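Local structure of tyrosyl-DNA phosphodiesterase 2 (Danio rerio, 4F1H) at residues L43-V48 / S64-F69; S77-L82 / V103-Q108; F89-M94 / S124-K129; I146-G151 / I208-A213. The protein belongs to the endonuclease/exonuclease/phosphatase family and has its DNase I-like fold, in which two beta sheets pack together, with magnesium bound in the crystal. All coordinates share one frame; numbering follows the deposited sequence. Where two conformers were deposited one is given.

Interaction 1. Residues L43-V48 / S64-F69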
loop_
_atom_site.group_PDB
_atom_site.type_symbol
_atom_site.label_atom_id
_atom_site.label_comp_id
_atom_site.label_asym_id
_atom_site.label_seq_id
_atom_site.Cartn_x
_atom_site.Cartn_y
_atom_site.Cartn_z
ATOM N N LEU B 43 2.705 7.830 -25.579
ATOM C CA LEU B 43 3.081 8.201 -26.955
ATOM C C LEU B 43 1.895 7.911 -27.870
ATOM O O LEU B 43 1.089 7.012 -27.595
ATOM C CB LEU B 43 4.235 7.323 -27.407
ATOM C CG LEU B 43 5.543 7.621 -26.673
ATOM C CD1 LEU B 43 6.515 6.504 -26.955
ATOM C CD2 LEU B 43 6.095 8.909 -27.139
ATOM N N ILE B 44 1.773 8.678 -28.947
ATOM C CA ILE B 44 0.901 8.312 -30.068
ATOM C C ILE B 44 1.761 8.315 -31.314
ATOM O O ILE B 44 2.866 8.877 -31.305
ATOM C CB ILE B 44 -0.304 9.255 -30.219
ATOM C CG1 ILE B 44 0.147 10.679 -30.526
ATOM C CG2 ILE B 44 -1.207 9.216 -28.974
ATOM C CD1 ILE B 44 -1.030 11.616 -30.881
ATOM N N PRO B 45 1.301 7.667 -32.394
ATOM C CA PRO B 45 2.188 7.567 -33.562
ATOM C C PRO B 45 2.730 8.924 -34.094
ATOM O O PRO B 45 3.914 8.965 -34.428
ATOM C CB PRO B 45 1.294 6.882 -34.608
ATOM C CG PRO B 45 0.392 5.996 -33.768
ATOM C CD PRO B 45 0.083 6.836 -32.535
ATOM N N ALA B 46 1.902 9.970 -34.141
ATOM C CA ALA B 46 2.369 11.304 -34.612
ATOM C C ALA B 46 3.539 11.782 -33.767
ATOM O O ALA B 46 4.516 12.319 -34.275
ATOM C CB ALA B 46 1.245 12.317 -34.554
ATOM N N TYR B 47 3.428 11.579 -32.460
ATOM C CA TYR B 47 4.461 12.000 -31.524
ATOM C C TYR B 47 5.771 11.218 -31.708
ATOM O O TYR B 47 6.852 11.803 -31.783
ATOM C CB TYR B 47 3.904 11.820 -30.105
ATOM C CG TYR B 47 4.603 12.638 -29.030
ATOM C CD1 TYR B 47 5.865 12.264 -28.571
ATOM C CD2 TYR B 47 3.984 13.740 -28.470
ATOM C CE1 TYR B 47 6.503 12.997 -27.582
ATOM C CE2 TYR B 47 4.626 14.510 -27.472
ATOM C CZ TYR B 47 5.857 14.095 -27.030
ATOM O OH TYR B 47 6.459 14.850 -26.059
ATOM N N VAL B 48 5.683 9.893 -31.780
ATOM C CA VAL B 48 6.888 9.100 -31.870
ATOM C C VAL B 48 7.535 9.308 -33.247
ATOM O O VAL B 48 8.751 9.205 -33.379
ATOM C CB VAL B 48 6.641 7.595 -31.526
ATOM C CG1 VAL B 48 6.142 6.832 -32.731
ATOM C CG2 VAL B 48 7.918 6.967 -30.988
ATOM N N SER B 64 3.230 -0.619 -28.553
ATOM C CA SER B 64 2.134 -1.009 -29.480
ATOM C C SER B 64 2.406 -0.313 -30.808
ATOM O O SER B 64 3.395 0.460 -30.940
ATOM C CB SER B 64 0.771 -0.579 -28.910
ATOM O OG SER B 64 -0.326 -0.980 -29.767
ATOM N N ASP B 65 1.534 -0.546 -31.788
ATOM C CA ASP B 65 1.684 0.158 -33.053
ATOM C C ASP B 65 0.568 1.155 -33.364
ATOM O O ASP B 65 0.590 1.796 -34.401
ATOM C CB ASP B 65 1.840 -0.832 -34.198
ATOM C CG ASP B 65 0.566 -1.551 -34.501
ATOM O OD1 ASP B 65 -0.295 -1.683 -33.574
ATOM O OD2 ASP B 65 0.413 -1.974 -35.685
ATOM N N ASP B 66 -0.397 1.325 -32.475
ATOM C CA ASP B 66 -1.402 2.366 -32.699
ATOM C C ASP B 66 -2.077 2.642 -31.364
ATOM O O ASP B 66 -1.761 2.012 -30.340
ATOM C CB ASP B 66 -2.470 1.950 -33.746
ATOM C CG ASP B 66 -3.058 3.162 -34.546
ATOM O OD1 ASP B 66 -2.984 4.334 -34.096
ATOM O OD2 ASP B 66 -3.613 2.941 -35.652
ATOM N N GLY B 67 -2.980 3.606 -31.376
ATOM C CA GLY B 67 -3.614 4.035 -30.144
ATOM C C GLY B 67 -2.618 4.879 -29.389
ATOM O O GLY B 67 -1.973 5.772 -29.977
ATOM N N TYR B 68 -2.513 4.639 -28.085
ATOM C CA TYR B 68 -1.395 5.263 -27.343
ATOM C C TYR B 68 -0.661 4.162 -26.607
ATOM O O TYR B 68 -1.234 3.107 -26.292
ATOM C CB TYR B 68 -1.892 6.355 -26.360
ATOM C CG TYR B 68 -2.765 5.805 -25.259
ATOM C CD1 TYR B 68 -4.150 5.667 -25.449
ATOM C CD2 TYR B 68 -2.229 5.449 -24.026
ATOM C CE1 TYR B 68 -4.962 5.134 -24.438
ATOM C CE2 TYR B 68 -3.051 4.917 -22.989
ATOM C CZ TYR B 68 -4.400 4.775 -23.214
ATOM O OH TYR B 68 -5.207 4.260 -22.219
ATOM N N PHE B 69 0.623 4.379 -26.314
ATOM C CA PHE B 69 1.445 3.272 -25.832
ATOM C C PHE B 69 2.737 3.811 -25.227
ATOM O O PHE B 69 3.041 5.022 -25.307
ATOM C CB PHE B 69 1.766 2.313 -26.998
ATOM C CG PHE B 69 2.146 3.024 -28.262
ATOM C CD1 PHE B 69 3.476 3.438 -28.462
ATOM C CD2 PHE B 69 1.183 3.311 -29.240
ATOM C CE1 PHE B 69 3.856 4.134 -29.627
ATOM C CE2 PHE B 69 1.558 4.010 -30.431
ATOM C CZ PHE B 69 2.887 4.410 -30.613
#
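L43 and F69 pair as an antiparallel hydrogen-bonded bridge where strands 37-43 and 69-75 of one DNase I-like sheet come together, just before the chain turns into helix 45-54. The bridge has two bonds: L43 N donates to F69 O at 2.8 Å, and F69 N donates to L43 O at 3.0 Å. I44, which occupies the N-cap position, joins this bridge to the helix.

F69 makes the largest single contribution to the contact. From CB, CG lies between the backbone N and the carbonyl carbon (chi1 43°), which places one ring face over L43 O. CG and CD2 look onto that oxygen, which stands over the ring centre, 4.0 Å from its plane. On the opposite face sits S64 O from the residue's own loop, so two carbonyl oxygens sandwich the ring. Farther out, F69 CD1 and CE1 both pass L43 CB, and F69 CE1 is 3.9 Å from L43 CB. On the other side of the ring, F69 CE2 reaches P45 CD at 3.8 Å. The tip, CZ, comes up to I44 C and P45 N at the start of the helix.

Beside the ring the side chains of I44 and Y68 cross at about a right angle, CG2 against CB, and the Y68 side chain then leads away, its OH hydrogen-bonded to R96. V48 touches F60 and E62 of strand 58-62, and F69 touches E62. At the polar outer rim, D66 OD1 accepts from G67 N at 2.8 Å on its anti side, and D66 OD1 also faces P45 CG at 3.8 Å.

Interaction 2. Residues S77-L82 / V103-Q108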
loop_
_atom_site.group_PDB
_atom_site.type_symbol
_atom_site.label_atom_id
_atom_site.label_comp_id
_atom_site.label_asym_id
_atom_site.label_seq_id
_atom_site.Cartn_x
_atom_site.Cartn_y
_atom_site.Cartn_z
ATOM N N SER B 77 25.237 5.218 -28.033
ATOM C CA SER B 77 26.659 5.327 -27.709
ATOM C C SER B 77 26.999 4.793 -26.321
ATOM O O SER B 77 28.175 4.554 -26.003
ATOM C CB SER B 77 27.113 6.774 -27.833
ATOM O OG SER B 77 26.429 7.604 -26.897
ATOM N N ARG B 78 25.976 4.592 -25.491
ATOM C CA ARG B 78 26.172 4.203 -24.083
ATOM C C ARG B 78 25.666 2.821 -23.692
ATOM O O ARG B 78 26.129 2.247 -22.696
ATOM C CB ARG B 78 25.529 5.256 -23.166
ATOM C CG ARG B 78 26.247 6.604 -23.293
ATOM C CD ARG B 78 27.286 6.742 -22.209
ATOM N NE ARG B 78 26.629 6.942 -20.907
ATOM C CZ ARG B 78 27.271 6.982 -19.738
ATOM N NH1 ARG B 78 28.605 6.853 -19.687
ATOM N NH2 ARG B 78 26.580 7.159 -18.615
ATOM N N VAL B 79 24.691 2.316 -24.452
ATOM C CA VAL B 79 23.935 1.120 -24.103
ATOM C C VAL B 79 23.911 0.173 -25.311
ATOM O O VAL B 79 23.618 0.611 -26.432
ATOM C CB VAL B 79 22.463 1.568 -23.776
ATOM C CG1 VAL B 79 21.544 0.390 -23.579
ATOM C CG2 VAL B 79 22.461 2.495 -22.525
ATOM N N LYS B 80 24.197 -1.117 -25.078
ATOM C CA LYS B 80 24.089 -2.123 -26.140
ATOM C C LYS B 80 22.844 -2.944 -25.902
ATOM O O LYS B 80 22.636 -3.439 -24.809
ATOM C CB LYS B 80 25.317 -3.026 -26.136
ATOM C CG LYS B 80 26.568 -2.282 -26.641
ATOM C CD LYS B 80 27.837 -3.039 -26.299
ATOM C CE LYS B 80 29.070 -2.281 -26.758
ATOM N NZ LYS B 80 30.293 -3.067 -26.435
ATOM N N PHE B 81 22.038 -3.121 -26.941
ATOM C CA PHE B 81 20.785 -3.827 -26.778
ATOM C C PHE B 81 20.977 -5.337 -26.857
ATOM O O PHE B 81 21.763 -5.837 -27.687
ATOM C CB PHE B 81 19.842 -3.357 -27.885
ATOM C CG PHE B 81 18.541 -4.112 -27.949
ATOM C CD1 PHE B 81 17.539 -3.883 -26.996
ATOM C CD2 PHE B 81 18.303 -5.020 -28.974
ATOM C CE1 PHE B 81 16.306 -4.593 -27.037
ATOM C CE2 PHE B 81 17.071 -5.722 -29.044
ATOM C CZ PHE B 81 16.060 -5.479 -28.084
ATOM N N LEU B 82 20.259 -6.067 -26.008
ATOM C CA LEU B 82 20.298 -7.541 -26.026
ATOM C C LEU B 82 19.009 -8.144 -26.566
ATOM O O LEU B 82 19.048 -8.943 -27.508
ATOM C CB LEU B 82 20.544 -8.133 -24.635
ATOM C CG LEU B 82 21.881 -7.752 -24.024
ATOM C CD1 LEU B 82 22.001 -8.235 -22.582
ATOM C CD2 LEU B 82 23.069 -8.256 -24.909
ATOM N N VAL B 103 19.666 -4.886 -21.706
ATOM C CA VAL B 103 20.765 -4.200 -22.356
ATOM C C VAL B 103 22.037 -4.409 -21.527
ATOM O O VAL B 103 21.957 -4.915 -20.403
ATOM C CB VAL B 103 20.504 -2.681 -22.487
ATOM C CG1 VAL B 103 19.121 -2.402 -23.179
ATOM C CG2 VAL B 103 20.580 -1.966 -21.096
ATOM N N THR B 104 23.206 -4.045 -22.079
ATOM C CA THR B 104 24.418 -3.936 -21.247
ATOM C C THR B 104 24.899 -2.484 -21.234
ATOM O O THR B 104 24.783 -1.767 -22.236
ATOM C CB THR B 104 25.593 -4.873 -21.681
ATOM O OG1 THR B 104 26.034 -4.512 -22.980
ATOM C CG2 THR B 104 25.147 -6.301 -21.744
ATOM N N PHE B 105 25.417 -2.052 -20.088
ATOM C CA PHE B 105 25.875 -0.693 -19.897
ATOM C C PHE B 105 27.296 -0.833 -19.360
ATOM O O PHE B 105 27.494 -1.192 -18.189
ATOM C CB PHE B 105 24.943 -0.008 -18.881
ATOM C CG PHE B 105 25.421 1.341 -18.408
ATOM C CD1 PHE B 105 25.378 2.444 -19.254
ATOM C CD2 PHE B 105 25.833 1.515 -17.092
ATOM C CE1 PHE B 105 25.803 3.705 -18.825
ATOM C CE2 PHE B 105 26.237 2.750 -16.653
ATOM C CZ PHE B 105 26.238 3.846 -17.514
ATOM N N SER B 106 28.265 -0.603 -20.247
ATOM C CA SER B 106 29.675 -0.884 -19.947
ATOM C C SER B 106 29.832 -2.294 -19.359
ATOM O O SER B 106 30.526 -2.492 -18.360
ATOM C CB SER B 106 30.247 0.178 -19.003
ATOM O OG SER B 106 30.598 1.347 -19.725
ATOM N N GLY B 107 29.149 -3.263 -19.968
ATOM C CA GLY B 107 29.261 -4.655 -19.555
ATOM C C GLY B 107 28.334 -5.142 -18.451
ATOM O O GLY B 107 28.220 -6.363 -18.234
ATOM N N GLN B 108 27.667 -4.217 -17.755
ATOM C CA GLN B 108 26.750 -4.603 -16.683
ATOM C C GLN B 108 25.371 -4.757 -17.300
ATOM O O GLN B 108 24.923 -3.854 -18.003
ATOM C CB GLN B 108 26.709 -3.515 -15.596
ATOM C CG GLN B 108 25.595 -3.707 -14.578
ATOM C CD GLN B 108 25.717 -4.982 -13.769
ATOM O OE1 GLN B 108 26.754 -5.223 -13.126
ATOM N NE2 GLN B 108 24.647 -5.802 -13.770
HETATM O O HOH W 1 28.274 3.176 -21.449
HETATM O O HOH W 2 27.785 -0.125 -23.114
#
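V79 and V103 interlock like two knuckles: V79 CG1 presses on V103 CB at 3.4 Å, closer than ordinary van der Waals contact. V103 CB fits into a notch walled by that methyl and by K80 O, while V103 CG1 leans obliquely toward the F81 ring. This row of V79, F81 and V103 meets L74 of strand 69-75, so one side of the hairpin formed by strands 80-88 and 97-105 is turned to the other sheet of the fold.

The other face is stepped. L82 CD1 fits over T104 CG2 at 3.8 Å, the two side chains crossing at about a right angle, and K80 CB lies beside T104 OG1. Between the faces, K80 N bonds to T104 O (3.0 Å, 170°) and T104 N bonds back to K80 O.

At the end of the pairing, F105 opens a type I' turn to Q108 that leads into strand 108-114. Its CG is anti to the backbone N (chi1 171°), and the ring runs alongside the bent arm of R78. The ring edge is set against the guanidinium face, F105 CE1 lying 3.5 Å above that plane with the planes 85° apart. Two waters grip R78 O, one also accepting from S106 N. Because R78 meets an aromatic edge and not a pi face, this contact is probably mainly dispersive, with the charge balanced by the salt bridge to D36.

Interaction 3. Residues F89-M94 / S124-K129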
loop_
_atom_site.group_PDB
_atom_site.type_symbol
_atom_site.label_atom_id
_atom_site.label_comp_id
_atom_site.label_asym_id
_atom_site.label_seq_id
_atom_site.Cartn_x
_atom_site.Cartn_y
_atom_site.Cartn_z
ATOM N N PHE B 89 -1.058 -7.634 -20.065
ATOM C CA PHE B 89 -1.822 -7.591 -18.806
ATOM C C PHE B 89 -3.214 -8.109 -19.208
ATOM O O PHE B 89 -3.968 -7.405 -19.862
ATOM C CB PHE B 89 -1.976 -6.123 -18.335
ATOM C CG PHE B 89 -0.753 -5.505 -17.731
ATOM C CD1 PHE B 89 0.263 -6.271 -17.181
ATOM C CD2 PHE B 89 -0.623 -4.106 -17.740
ATOM C CE1 PHE B 89 1.408 -5.668 -16.615
ATOM C CE2 PHE B 89 0.483 -3.475 -17.163
ATOM C CZ PHE B 89 1.525 -4.258 -16.614
ATOM N N PRO B 90 -3.548 -9.366 -18.882
ATOM C CA PRO B 90 -4.730 -10.020 -19.473
ATOM C C PRO B 90 -6.061 -9.300 -19.252
ATOM O O PRO B 90 -6.937 -9.384 -20.123
ATOM C CB PRO B 90 -4.761 -11.388 -18.779
ATOM C CG PRO B 90 -3.358 -11.622 -18.326
ATOM C CD PRO B 90 -2.762 -10.264 -18.027
ATOM N N THR B 91 -6.210 -8.609 -18.123
ATOM C CA THR B 91 -7.476 -7.939 -17.860
ATOM C C THR B 91 -7.446 -6.411 -17.973
ATOM O O THR B 91 -8.378 -5.722 -17.517
ATOM C CB THR B 91 -8.094 -8.382 -16.485
ATOM O OG1 THR B 91 -7.129 -8.254 -15.431
ATOM C CG2 THR B 91 -8.578 -9.850 -16.548
ATOM N N THR B 92 -6.408 -5.854 -18.599
ATOM C CA THR B 92 -6.484 -4.428 -18.883
ATOM C C THR B 92 -7.654 -4.073 -19.800
ATOM O O THR B 92 -7.992 -4.803 -20.764
ATOM C CB THR B 92 -5.155 -3.856 -19.479
ATOM O OG1 THR B 92 -5.234 -2.418 -19.611
ATOM C CG2 THR B 92 -4.865 -4.437 -20.860
ATOM N N GLN B 93 -8.291 -2.942 -19.507
ATOM C CA GLN B 93 -9.285 -2.373 -20.413
ATOM C C GLN B 93 -8.746 -1.174 -21.188
ATOM O O GLN B 93 -9.485 -0.533 -21.931
ATOM C CB GLN B 93 -10.564 -1.975 -19.646
ATOM C CG GLN B 93 -11.253 -3.176 -19.079
ATOM C CD GLN B 93 -11.930 -3.982 -20.193
ATOM O OE1 GLN B 93 -12.444 -3.408 -21.156
ATOM N NE2 GLN B 93 -11.951 -5.295 -20.054
ATOM N N MET B 94 -7.454 -0.866 -21.011
ATOM C CA MET B 94 -6.825 0.320 -21.599
ATOM C C MET B 94 -5.538 -0.013 -22.357
ATOM O O MET B 94 -4.642 0.844 -22.516
ATOM C CB MET B 94 -6.517 1.347 -20.500
ATOM C CG MET B 94 -7.770 1.651 -19.664
ATOM S SD MET B 94 -7.515 2.915 -18.396
ATOM C CE MET B 94 -9.130 2.762 -17.564
ATOM N N SER B 124 -8.402 1.037 -9.025
ATOM C CA SER B 124 -7.422 0.473 -8.116
ATOM C C SER B 124 -7.318 -1.063 -8.229
ATOM O O SER B 124 -6.232 -1.622 -8.103
ATOM C CB SER B 124 -7.732 0.934 -6.678
ATOM O OG SER B 124 -6.798 0.428 -5.742
ATOM N N GLN B 125 -8.435 -1.746 -8.488
ATOM C CA GLN B 125 -8.405 -3.205 -8.579
ATOM C C GLN B 125 -7.508 -3.685 -9.737
ATOM O O GLN B 125 -6.583 -4.501 -9.518
ATOM C CB GLN B 125 -9.816 -3.793 -8.738
ATOM C CG GLN B 125 -9.792 -5.289 -8.996
ATOM C CD GLN B 125 -11.173 -5.941 -8.914
ATOM O OE1 GLN B 125 -12.204 -5.283 -9.082
ATOM N NE2 GLN B 125 -11.192 -7.241 -8.650
ATOM N N GLU B 126 -7.736 -3.171 -10.940
ATOM C CA GLU B 126 -6.935 -3.647 -12.076
ATOM C C GLU B 126 -5.509 -3.100 -11.949
ATOM O O GLU B 126 -4.540 -3.794 -12.224
ATOM C CB GLU B 126 -7.590 -3.250 -13.397
ATOM C CG GLU B 126 -6.803 -3.526 -14.676
ATOM C CD GLU B 126 -6.474 -4.994 -14.917
ATOM O OE1 GLU B 126 -7.160 -5.922 -14.343
ATOM O OE2 GLU B 126 -5.504 -5.232 -15.688
ATOM N N ARG B 127 -5.377 -1.852 -11.511
ATOM C CA ARG B 127 -4.032 -1.288 -11.337
ATOM C C ARG B 127 -3.192 -2.123 -10.378
ATOM O O ARG B 127 -2.010 -2.362 -10.623
ATOM C CB ARG B 127 -4.132 0.188 -10.879
ATOM C CG ARG B 127 -2.838 0.828 -10.450
ATOM C CD ARG B 127 -3.021 2.314 -10.424
ATOM N NE ARG B 127 -4.034 2.747 -9.444
ATOM C CZ ARG B 127 -5.216 3.289 -9.770
ATOM N NH1 ARG B 127 -5.566 3.468 -11.048
ATOM N NH2 ARG B 127 -6.048 3.701 -8.801
ATOM N N THR B 128 -3.767 -2.581 -9.269
ATOM C CA THR B 128 -2.937 -3.343 -8.340
ATOM C C THR B 128 -2.654 -4.767 -8.869
ATOM O O THR B 128 -1.580 -5.309 -8.613
ATOM C CB THR B 128 -3.494 -3.325 -6.907
ATOM O OG1 THR B 128 -4.857 -3.767 -6.936
ATOM C CG2 THR B 128 -3.428 -1.912 -6.335
ATOM N N LYS B 129 -3.571 -5.360 -9.634
ATOM C CA LYS B 129 -3.220 -6.640 -10.295
ATOM C C LYS B 129 -2.014 -6.473 -11.223
ATOM O O LYS B 129 -1.122 -7.333 -11.274
ATOM C CB LYS B 129 -4.385 -7.188 -11.108
ATOM C CG LYS B 129 -5.604 -7.528 -10.276
ATOM C CD LYS B 129 -6.690 -8.098 -11.192
ATOM C CE LYS B 129 -8.001 -8.271 -10.434
ATOM N NZ LYS B 129 -9.033 -8.945 -11.277
HETATM O O HOH W 3 -4.193 -7.552 -16.093
#
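T91 and E126 meet through one short bond, T91 OG1 donating to E126 OE1 at 2.6 Å on the syn side of the carboxylate, 20° out of its plane. This is the tight part of the contact. E126 leaves helix 124-140 with CG anti to the backbone N (chi1 173°) and then bends at chi2, which brings its carboxylate against T91 and T92, the last residues of the turn F89 to T92. Its second oxygen, OE2, accepts a hydrogen bond from a water at 2.7 Å, and that water accepts from T91 N. OE2 is also bonded by Q130 of the same helix, so both carboxylate oxygens are engaged.

The loop is braced by its own bonds. F89 to T92 form a type I turn, and T92 OG1 accepts from M94 N at 3.0 Å in an ST turn while also bonding E118.

Outward, toward solvent, the packing is loose. The exposed K129 contributes little more than its CD, 4.3 Å from T91 OG1.

The loop 89-94 connects strands 80-88 and 97-105, and it is docked on the first turns of helix 124-140. F89 extends the contact along that helix to Q130 and V133.

Interaction 4. Residues I146-G151 / I208-A213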
loop_
_atom_site.group_PDB
_atom_site.type_symbol
_atom_site.label_atom_id
_atom_site.label_comp_id
_atom_site.label_asym_id
_atom_site.label_seq_id
_atom_site.Cartn_x
_atom_site.Cartn_y
_atom_site.Cartn_z
ATOM N N ILE B 146 20.933 -5.416 -13.045
ATOM C CA ILE B 146 20.322 -4.338 -12.262
ATOM C C ILE B 146 18.949 -4.121 -12.919
ATOM O O ILE B 146 18.891 -3.990 -14.152
ATOM C CB ILE B 146 21.144 -3.061 -12.399
ATOM C CG1 ILE B 146 22.533 -3.273 -11.772
ATOM C CG2 ILE B 146 20.432 -1.863 -11.726
ATOM C CD1 ILE B 146 23.538 -2.178 -12.159
ATOM N N VAL B 147 17.873 -4.121 -12.126
ATOM C CA VAL B 147 16.534 -3.821 -12.625
ATOM C C VAL B 147 16.143 -2.370 -12.374
ATOM O O VAL B 147 16.230 -1.875 -11.252
ATOM C CB VAL B 147 15.472 -4.728 -11.945
ATOM C CG1 VAL B 147 14.095 -4.479 -12.520
ATOM C CG2 VAL B 147 15.873 -6.164 -12.136
ATOM N N ILE B 148 15.674 -1.687 -13.420
ATOM C CA ILE B 148 15.082 -0.343 -13.245
ATOM C C ILE B 148 13.718 -0.363 -13.911
ATOM O O ILE B 148 13.616 -0.580 -15.132
ATOM C CB ILE B 148 15.944 0.724 -13.912
ATOM C CG1 ILE B 148 17.325 0.758 -13.238
ATOM C CG2 ILE B 148 15.237 2.111 -13.821
ATOM C CD1 ILE B 148 18.234 1.835 -13.834
ATOM N N PHE B 149 12.663 -0.230 -13.110
ATOM C CA PHE B 149 11.348 0.018 -13.649
ATOM C C PHE B 149 11.087 1.503 -13.511
ATOM O O PHE B 149 11.298 2.069 -12.426
ATOM C CB PHE B 149 10.254 -0.779 -12.892
ATOM C CG PHE B 149 8.869 -0.345 -13.260
ATOM C CD1 PHE B 149 8.274 0.740 -12.605
ATOM C CD2 PHE B 149 8.180 -0.972 -14.279
ATOM C CE1 PHE B 149 7.017 1.210 -13.002
ATOM C CE2 PHE B 149 6.880 -0.528 -14.639
ATOM C CZ PHE B 149 6.322 0.543 -14.000
ATOM N N ALA B 150 10.582 2.153 -14.562
ATOM C CA ALA B 150 10.189 3.552 -14.406
ATOM C C ALA B 150 8.954 3.719 -15.243
ATOM O O ALA B 150 8.933 3.342 -16.411
ATOM C CB ALA B 150 11.304 4.508 -14.894
ATOM N N GLY B 151 7.918 4.282 -14.659
ATOM C CA GLY B 151 6.718 4.512 -15.451
ATOM C C GLY B 151 5.674 5.325 -14.735
ATOM O O GLY B 151 5.858 5.772 -13.612
ATOM N N ILE B 208 9.902 5.200 -9.810
ATOM C CA ILE B 208 11.017 4.361 -10.273
ATOM C C ILE B 208 11.291 3.318 -9.209
ATOM O O ILE B 208 11.460 3.670 -8.011
ATOM C CB ILE B 208 12.305 5.188 -10.428
ATOM C CG1 ILE B 208 12.046 6.391 -11.341
ATOM C CG2 ILE B 208 13.453 4.330 -10.926
ATOM C CD1 ILE B 208 13.203 7.413 -11.317
ATOM N N PHE B 209 11.354 2.050 -9.628
ATOM C CA PHE B 209 11.694 0.911 -8.732
ATOM C C PHE B 209 13.057 0.379 -9.144
ATOM O O PHE B 209 13.349 0.250 -10.341
ATOM C CB PHE B 209 10.623 -0.193 -8.812
ATOM C CG PHE B 209 9.229 0.266 -8.409
ATOM C CD1 PHE B 209 9.043 1.206 -7.391
ATOM C CD2 PHE B 209 8.114 -0.224 -9.087
ATOM C CE1 PHE B 209 7.757 1.633 -7.041
ATOM C CE2 PHE B 209 6.826 0.178 -8.733
ATOM C CZ PHE B 209 6.652 1.129 -7.720
ATOM N N LEU B 210 13.904 0.089 -8.160
ATOM C CA LEU B 210 15.286 -0.313 -8.407
ATOM C C LEU B 210 15.598 -1.600 -7.674
ATOM O O LEU B 210 15.245 -1.750 -6.505
ATOM C CB LEU B 210 16.236 0.808 -7.949
ATOM C CG LEU B 210 17.724 0.444 -7.904
ATOM C CD1 LEU B 210 18.273 0.230 -9.344
ATOM C CD2 LEU B 210 18.538 1.533 -7.179
ATOM N N ARG B 211 16.235 -2.546 -8.364
ATOM C CA ARG B 211 16.774 -3.749 -7.712
ATOM C C ARG B 211 18.225 -3.944 -8.162
ATOM O O ARG B 211 18.553 -3.768 -9.349
ATOM C CB ARG B 211 15.947 -4.988 -8.075
ATOM C CG ARG B 211 16.311 -6.211 -7.206
ATOM C CD ARG B 211 16.034 -7.492 -7.973
ATOM N NE ARG B 211 17.112 -7.745 -8.916
ATOM C CZ ARG B 211 17.151 -8.777 -9.752
ATOM N NH1 ARG B 211 18.191 -8.929 -10.549
ATOM N NH2 ARG B 211 16.148 -9.638 -9.795
ATOM N N SER B 212 19.128 -4.252 -7.217
ATOM C CA SER B 212 20.512 -4.512 -7.610
ATOM C C SER B 212 20.675 -5.884 -8.240
ATOM O O SER B 212 19.774 -6.724 -8.199
ATOM C CB SER B 212 21.455 -4.417 -6.404
ATOM O OG SER B 212 21.319 -3.173 -5.754
ATOM N N ALA B 213 21.851 -6.098 -8.824
ATOM C CA ALA B 213 22.262 -7.423 -9.303
ATOM C C ALA B 213 22.989 -8.048 -8.124
ATOM O O ALA B 213 23.731 -7.340 -7.430
ATOM C CB ALA B 213 23.253 -7.270 -10.457
#
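The rings of F149 and F209 lie nearly parallel, their planes 21° apart, yet they are slid so far that they barely overlap, with centroids at 5.6 Å. They meet obliquely instead, F149 CD1 against F209 CD2 at 3.7 Å. The other flat group, the guanidinium of R211, has V147 CG2 over the centre of one face, 3.7 Å above the plane. Around its rim are carbonyl partners: R211 NE donates to S212 O at 2.9 Å, NH1 to P142 and A145, and NH2 to A141.

V147, F149, F209 and R211 project from one side of an antiparallel pair, strands 145-150 and 202-211, whose segments run at 172°. I138 and V134 of helix 124-140 cover that side. On the reverse, I148, A150 and I208 touch strand 4-10 of the other sheet, and L210 lies on the same face. There L210 CD1 touches both I146 CG2 (3.8 Å) and I148 CG1 (4.0 Å), and I148 CG2 lies alongside I208 CG2.

Four backbone bonds join the strands, linking V147 with R211 and F149 with F209 in both directions. The chemistry is that of a sandwich core: apolar side chains dominate both faces, with R211 at the end of one, the peptide groups of these pairs satisfy one another, and carbonyl oxygens around the R211 guanidinium probably help to stabilise its charge.

How the interactions relate
Interactions 1, 2 and 4 sample both sheets of the DNase I-like sandwich, while interaction 3 ties a loop to a helix. Interaction 1 comes first along the chain; the segments of interactions 2 and 3 then alternate, because the hairpin of strands 80-88 and 97-105 contributes to both, and interaction 4 comes last. Interactions 2 and 3 are centred 32 Å apart, at opposite ends of the hairpin. Interactions 2 and 4 share one sheet and touch where Q108 packs on I146 and A213. Helix 124-140, which starts in interaction 3, covers one side of interaction 4. Interactions 1 and 3 meet through Y68 and M94, nearer the magnesium. Together the contacts tie both sheets and the helix over one of them into one body.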